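Local structure of pyridine synthase TbtD (Thermobispora bispora, 5WA4) at residues E196-R201 against Q334-C339; D214-N219 against A343-D348. The protein probably catalyses the formal [4+2] aza-cycloaddition that builds the pyridine core of the thiopeptide antibiotic thiomuracin, working on a substrate recognised through its leader peptide. One frame throughout, in Å; residues are numbered along the deposited sequence.

Helix 332-352 takes part in both contacts: its beginning meets the end of helix 184-201 in contact 1, and its later turns meet the end of helix 205-218 in contact 2. The two partner helices follow each other in the chain, and the centres of the contacts lie about 15 Å apart. Contact 1 is a surface contact of two partly exposed aromatic rings, with no hydrogen bond across it. Contact 2 is buried, and there one tyrosine both packs on a helix and bonds to a carboxylate. From surface to interior, slid-apart rings and a CH-pi approach give way to mixed apolar and polar chemistry; a third subunit, another copy of this protein, reaches more residues of contact 2.

Contact 1 of 2, residues E196-R201 against Q334-C339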
loop_
_atom_site.group_PDB
_atom_site.type_symbol
_atom_site.label_atom_id
_atom_site.label_comp_id
_atom_site.label_asym_id
_atom_site.label_seq_id
_atom_site.Cartn_x
_atom_site.Cartn_y
_atom_site.Cartn_z
ATOM N N GLU E 196 -19.834 11.332 4.071
ATOM C CA GLU E 196 -18.917 10.959 3.005
ATOM C C GLU E 196 -18.180 9.631 3.274
ATOM O O GLU E 196 -17.855 8.898 2.340
ATOM C CB GLU E 196 -17.915 12.086 2.780
ATOM C CG GLU E 196 -18.553 13.307 2.175
ATOM C CD GLU E 196 -19.064 13.036 0.773
ATOM O OE1 GLU E 196 -18.481 12.148 0.102
ATOM O OE2 GLU E 196 -20.051 13.700 0.342
ATOM N N ALA E 197 -17.941 9.323 4.546
ATOM C CA ALA E 197 -17.283 8.084 4.920
ATOM C C ALA E 197 -18.141 6.884 4.512
ATOM O O ALA E 197 -17.649 5.908 3.952
ATOM C CB ALA E 197 -17.012 8.076 6.405
ATOM N N TYR E 198 -19.433 6.995 4.798
ATOM C CA TYR E 198 -20.456 6.059 4.337
ATOM C C TYR E 198 -20.556 5.989 2.828
ATOM O O TYR E 198 -20.619 4.908 2.274
ATOM C CB TYR E 198 -21.828 6.448 4.898
ATOM C CG TYR E 198 -22.997 5.583 4.472
ATOM C CD1 TYR E 198 -23.107 4.266 4.898
ATOM C CD2 TYR E 198 -24.020 6.101 3.698
ATOM C CE1 TYR E 198 -24.176 3.482 4.550
ATOM C CE2 TYR E 198 -25.126 5.317 3.329
ATOM C CZ TYR E 198 -25.200 4.005 3.764
ATOM O OH TYR E 198 -26.292 3.216 3.422
ATOM N N LEU E 199 -20.600 7.134 2.155
ATOM C CA LEU E 199 -20.836 7.094 0.717
ATOM C C LEU E 199 -19.664 6.398 0.007
ATOM O O LEU E 199 -19.866 5.553 -0.855
ATOM C CB LEU E 199 -21.084 8.496 0.174
ATOM C CG LEU E 199 -22.419 9.131 0.593
ATOM C CD1 LEU E 199 -22.411 10.606 0.287
ATOM C CD2 LEU E 199 -23.547 8.504 -0.119
ATOM N N ALA E 200 -18.443 6.703 0.416
ATOM C CA ALA E 200 -17.262 6.034 -0.130
ATOM C C ALA E 200 -17.270 4.502 0.058
ATOM O O ALA E 200 -16.646 3.774 -0.712
ATOM C CB ALA E 200 -16.026 6.618 0.493
ATOM N N ARG E 201 -17.964 4.018 1.082
ATOM C CA ARG E 201 -18.103 2.581 1.313
ATOM C C ARG E 201 -19.057 1.895 0.308
ATOM O O ARG E 201 -18.953 0.683 0.071
ATOM C CB ARG E 201 -18.593 2.321 2.750
ATOM C CG ARG E 201 -17.561 2.610 3.863
ATOM C CD ARG E 201 -18.136 2.430 5.292
ATOM N NE ARG E 201 -18.564 1.057 5.577
ATOM C CZ ARG E 201 -17.785 0.077 6.045
ATOM N NH1 ARG E 201 -16.504 0.299 6.323
ATOM N NH2 ARG E 201 -18.303 -1.131 6.261
ATOM N N GLN E 334 -30.111 6.136 7.800
ATOM C CA GLN E 334 -30.855 7.347 8.115
ATOM C C GLN E 334 -29.903 8.371 8.744
ATOM O O GLN E 334 -29.957 9.559 8.407
ATOM C CB GLN E 334 -32.039 7.046 9.037
ATOM C CG GLN E 334 -33.202 6.283 8.399
ATOM C CD GLN E 334 -34.326 5.998 9.390
ATOM O OE1 GLN E 334 -34.157 5.260 10.362
ATOM N NE2 GLN E 334 -35.480 6.619 9.159
ATOM N N ARG E 335 -29.015 7.909 9.632
ATOM C CA ARG E 335 -28.043 8.801 10.272
ATOM C C ARG E 335 -27.166 9.503 9.245
ATOM O O ARG E 335 -27.057 10.745 9.268
ATOM C CB ARG E 335 -27.162 8.050 11.262
ATOM C CG ARG E 335 -26.376 9.001 12.211
ATOM C CD ARG E 335 -25.070 8.366 12.707
ATOM N NE ARG E 335 -25.324 6.974 13.042
ATOM C CZ ARG E 335 -24.526 5.971 12.707
ATOM N NH1 ARG E 335 -23.409 6.212 12.036
ATOM N NH2 ARG E 335 -24.846 4.725 13.045
ATOM N N PHE E 336 -26.567 8.735 8.327
ATOM C CA PHE E 336 -25.746 9.355 7.287
ATOM C C PHE E 336 -26.531 10.340 6.423
ATOM O O PHE E 336 -26.010 11.389 6.046
ATOM C CB PHE E 336 -25.079 8.292 6.435
ATOM C CG PHE E 336 -24.126 7.442 7.220
ATOM C CD1 PHE E 336 -23.062 8.032 7.906
ATOM C CD2 PHE E 336 -24.300 6.082 7.323
ATOM C CE1 PHE E 336 -22.178 7.267 8.668
ATOM C CE2 PHE E 336 -23.417 5.304 8.085
ATOM C CZ PHE E 336 -22.358 5.896 8.757
ATOM N N LEU E 337 -27.798 10.044 6.153
ATOM C CA LEU E 337 -28.613 10.955 5.360
ATOM C C LEU E 337 -28.860 12.249 6.104
ATOM O O LEU E 337 -28.697 13.343 5.543
ATOM C CB LEU E 337 -29.947 10.307 5.000
ATOM C CG LEU E 337 -31.023 11.217 4.416
ATOM C CD1 LEU E 337 -30.581 11.695 3.045
ATOM C CD2 LEU E 337 -32.364 10.487 4.383
ATOM N N VAL E 338 -29.260 12.135 7.367
ATOM C CA VAL E 338 -29.409 13.320 8.222
ATOM C C VAL E 338 -28.120 14.191 8.323
ATOM O O VAL E 338 -28.193 15.416 8.175
ATOM C CB VAL E 338 -29.879 12.909 9.614
ATOM C CG1 VAL E 338 -29.639 14.010 10.608
ATOM C CG2 VAL E 338 -31.354 12.539 9.555
ATOM N N CYS E 339 -26.946 13.576 8.523
ATOM C CA CYS E 339 -25.699 14.357 8.537
ATOM C C CYS E 339 -25.476 14.998 7.188
ATOM O O CYS E 339 -25.009 16.129 7.098
ATOM C CB CYS E 339 -24.462 13.516 8.878
ATOM S SG CYS E 339 -24.458 12.666 10.475
#
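Y198 and F336 join two helices in the largely helical chain of this lantibiotic-dehydratase-like protein: Y198 comes from the end of helix 184-201, F336 from the start of helix 332-352. Each CB points toward the opposite helix, the CA atoms of Y198 and F336 lie 6.9 Å apart, and the two flat side chains meet between the helices. The rings are nearly parallel, their planes 11° apart, with centroids separated by 4.4 Å; they are slid so far that they barely overlap. The slide brings the tyrosine stem, rather than its ring, over the phenylalanine. Y198 CB sits 3.4 Å from the centroid of the F336 ring, only 12° off the normal, a CH-pi contact over the face. In return, the CD2 side of F336 lies beneath one face of Y198, toward the rim. The first torsion of Y198, 178°, swings its ring away from its own backbone N and leaves CB above the F336 face. H194 meets the F336 ring obliquely, and W212 of helix 205-218 touches Y198, extending the aromatic cluster. Phenylalanine suits a place where, across this contact, it meets the carbon atoms of Y198. Tyrosine adds a polar end to the same flat surface: Y198 OH is hydrogen-bonded to H333 ND1 and R202 NH1.

Contact 2 of 2, residues D214-N219 against A343-D348; sequences DHYARN and ADAAAD
Two helices pack at a crossing angle of -52° here, measured on segments 214-218 and 343-348, and Y216, near the end of helix 205-218, bridges the 10.7 Å between the axes of these segments to reach D344, A345 and D348 on helix 332-352. The ring leaves Y216 on the side opposite its own backbone N and extends across the other helix. D344 CB lies over the centre of one face, 3.6 Å from the ring centroid and 7° off the normal, making a CH-pi contact. The D344 carboxylate runs past the ring in the opposite direction, its plane turned 47° from it, and its OD2 comes within 3.6 Å of Y216 CB. Its OD1 forms a salt bridge with R192 of helix 184-201, so the methylene serves the aromatic face while the charge is met by another helix. Alanine suits position 345 because its small side chain lets the phenol pass close to the helix: Y216 CE1 is 4.1 Å from A345 CB. Beyond it, D348, one turn after D344, receives the hydroxyl. D348 OD2 accepts from Y216 OH at 2.7 Å through its anti lone pair, and this oxygen lies in the ring plane at the edge. D348 OD1 makes a salt bridge with R220 of a third subunit, another copy of this protein. On the same helix as Y216, H215 NE2 and R218 NH2 make weak hydrogen bonds to the backbone of the bound peptide. The two oxygens of D348 thus have different tasks, one tying neighbouring helices through a phenol and the other tying subunits through an arginine; both partners would be expected to stabilise its negative charge in these buried surroundings.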
loop_
_atom_site.group_PDB
_atom_site.type_symbol
_atom_site.label_atom_id
_atom_site.label_comp_id
_atom_site.label_asym_id
_atom_site.label_seq_id
_atom_site.Cartn_x
_atom_site.Cartn_y
_atom_site.Cartn_z
ATOM N N ASP E 214 -29.956 16.363 -4.423
ATOM C CA ASP E 214 -31.206 16.729 -5.107
ATOM C C ASP E 214 -32.357 16.870 -4.112
ATOM O O ASP E 214 -33.061 17.873 -4.107
ATOM C CB ASP E 214 -31.591 15.692 -6.173
ATOM C CG ASP E 214 -30.740 15.794 -7.435
ATOM O OD1 ASP E 214 -29.713 16.503 -7.412
ATOM O OD2 ASP E 214 -31.081 15.141 -8.445
ATOM N N HIS E 215 -32.557 15.853 -3.283
ATOM C CA HIS E 215 -33.579 15.895 -2.248
ATOM C C HIS E 215 -33.403 17.103 -1.343
ATOM O O HIS E 215 -34.369 17.632 -0.799
ATOM C CB HIS E 215 -33.550 14.632 -1.396
ATOM C CG HIS E 215 -34.431 14.710 -0.190
ATOM N ND1 HIS E 215 -35.805 14.643 -0.270
ATOM C CD2 HIS E 215 -34.138 14.896 1.118
ATOM C CE1 HIS E 215 -36.319 14.755 0.942
ATOM N NE2 HIS E 215 -35.329 14.913 1.802
ATOM N N TYR E 216 -32.167 17.540 -1.166
ATOM C CA TYR E 216 -31.952 18.735 -0.381
ATOM C C TYR E 216 -32.522 19.958 -1.104
ATOM O O TYR E 216 -33.358 20.679 -0.554
ATOM C CB TYR E 216 -30.469 18.946 -0.076
ATOM C CG TYR E 216 -30.230 20.284 0.572
ATOM C CD1 TYR E 216 -30.622 20.524 1.888
ATOM C CD2 TYR E 216 -29.663 21.323 -0.148
ATOM C CE1 TYR E 216 -30.419 21.759 2.477
ATOM C CE2 TYR E 216 -29.462 22.546 0.416
ATOM C CZ TYR E 216 -29.840 22.766 1.727
ATOM O OH TYR E 216 -29.626 24.011 2.262
ATOM N N ALA E 217 -32.075 20.186 -2.339
ATOM C CA ALA E 217 -32.404 21.421 -3.049
ATOM C C ALA E 217 -33.907 21.584 -3.316
ATOM O O ALA E 217 -34.392 22.711 -3.406
ATOM C CB ALA E 217 -31.622 21.499 -4.346
ATOM N N ARG E 218 -34.643 20.474 -3.423
ATOM C CA ARG E 218 -36.109 20.534 -3.565
ATOM C C ARG E 218 -36.731 21.114 -2.317
ATOM O O ARG E 218 -37.829 21.670 -2.350
ATOM C CB ARG E 218 -36.733 19.158 -3.836
ATOM C CG ARG E 218 -36.464 18.638 -5.220
ATOM C CD ARG E 218 -36.906 17.200 -5.452
ATOM N NE ARG E 218 -36.811 16.350 -4.272
ATOM C CZ ARG E 218 -36.577 15.042 -4.320
ATOM N NH1 ARG E 218 -36.352 14.453 -5.489
ATOM N NH2 ARG E 218 -36.524 14.329 -3.201
ATOM N N ASN E 219 -36.010 20.985 -1.214
ATOM C CA ASN E 219 -36.503 21.438 0.063
ATOM C C ASN E 219 -35.618 22.470 0.742
ATOM O O ASN E 219 -35.739 22.676 1.948
ATOM C CB ASN E 219 -36.686 20.232 0.954
ATOM C CG ASN E 219 -37.609 19.229 0.339
ATOM O OD1 ASN E 219 -38.820 19.404 0.370
ATOM N ND2 ASN E 219 -37.048 18.182 -0.247
ATOM N N ALA E 343 -25.139 19.104 6.606
ATOM C CA ALA E 343 -23.986 19.777 6.008
ATOM C C ALA E 343 -24.371 20.601 4.765
ATOM O O ALA E 343 -23.821 21.680 4.535
ATOM C CB ALA E 343 -22.879 18.767 5.673
ATOM N N ASP E 344 -25.306 20.105 3.968
ATOM C CA ASP E 344 -25.853 20.911 2.865
ATOM C C ASP E 344 -26.488 22.207 3.405
ATOM O O ASP E 344 -26.205 23.283 2.906
ATOM C CB ASP E 344 -26.895 20.119 2.032
ATOM C CG ASP E 344 -26.265 19.268 0.924
ATOM O OD1 ASP E 344 -25.079 19.477 0.582
ATOM O OD2 ASP E 344 -26.972 18.387 0.381
ATOM N N ALA E 345 -27.341 22.085 4.420
ATOM C CA ALA E 345 -27.992 23.233 5.038
ATOM C C ALA E 345 -26.978 24.238 5.602
ATOM O O ALA E 345 -27.066 25.439 5.329
ATOM C CB ALA E 345 -28.921 22.774 6.120
ATOM N N ALA E 346 -26.015 23.742 6.382
ATOM C CA ALA E 346 -24.969 24.593 6.938
ATOM C C ALA E 346 -24.209 25.316 5.846
ATOM O O ALA E 346 -23.951 26.497 5.958
ATOM C CB ALA E 346 -24.016 23.783 7.781
ATOM N N ALA E 347 -23.858 24.610 4.784
ATOM C CA ALA E 347 -23.079 25.214 3.709
ATOM C C ALA E 347 -23.830 26.400 3.102
ATOM O O ALA E 347 -23.221 27.403 2.692
ATOM C CB ALA E 347 -22.753 24.175 2.633
ATOM N N ASP E 348 -25.154 26.296 3.064
ATOM C CA ASP E 348 -25.941 27.381 2.504
ATOM C C ASP E 348 -25.939 28.569 3.439
ATOM O O ASP E 348 -25.506 29.656 3.064
ATOM C CB ASP E 348 -27.367 26.924 2.220
ATOM C CG ASP E 348 -27.570 26.573 0.763
ATOM O OD1 ASP E 348 -26.946 27.253 -0.089
ATOM O OD2 ASP E 348 -28.319 25.605 0.475
#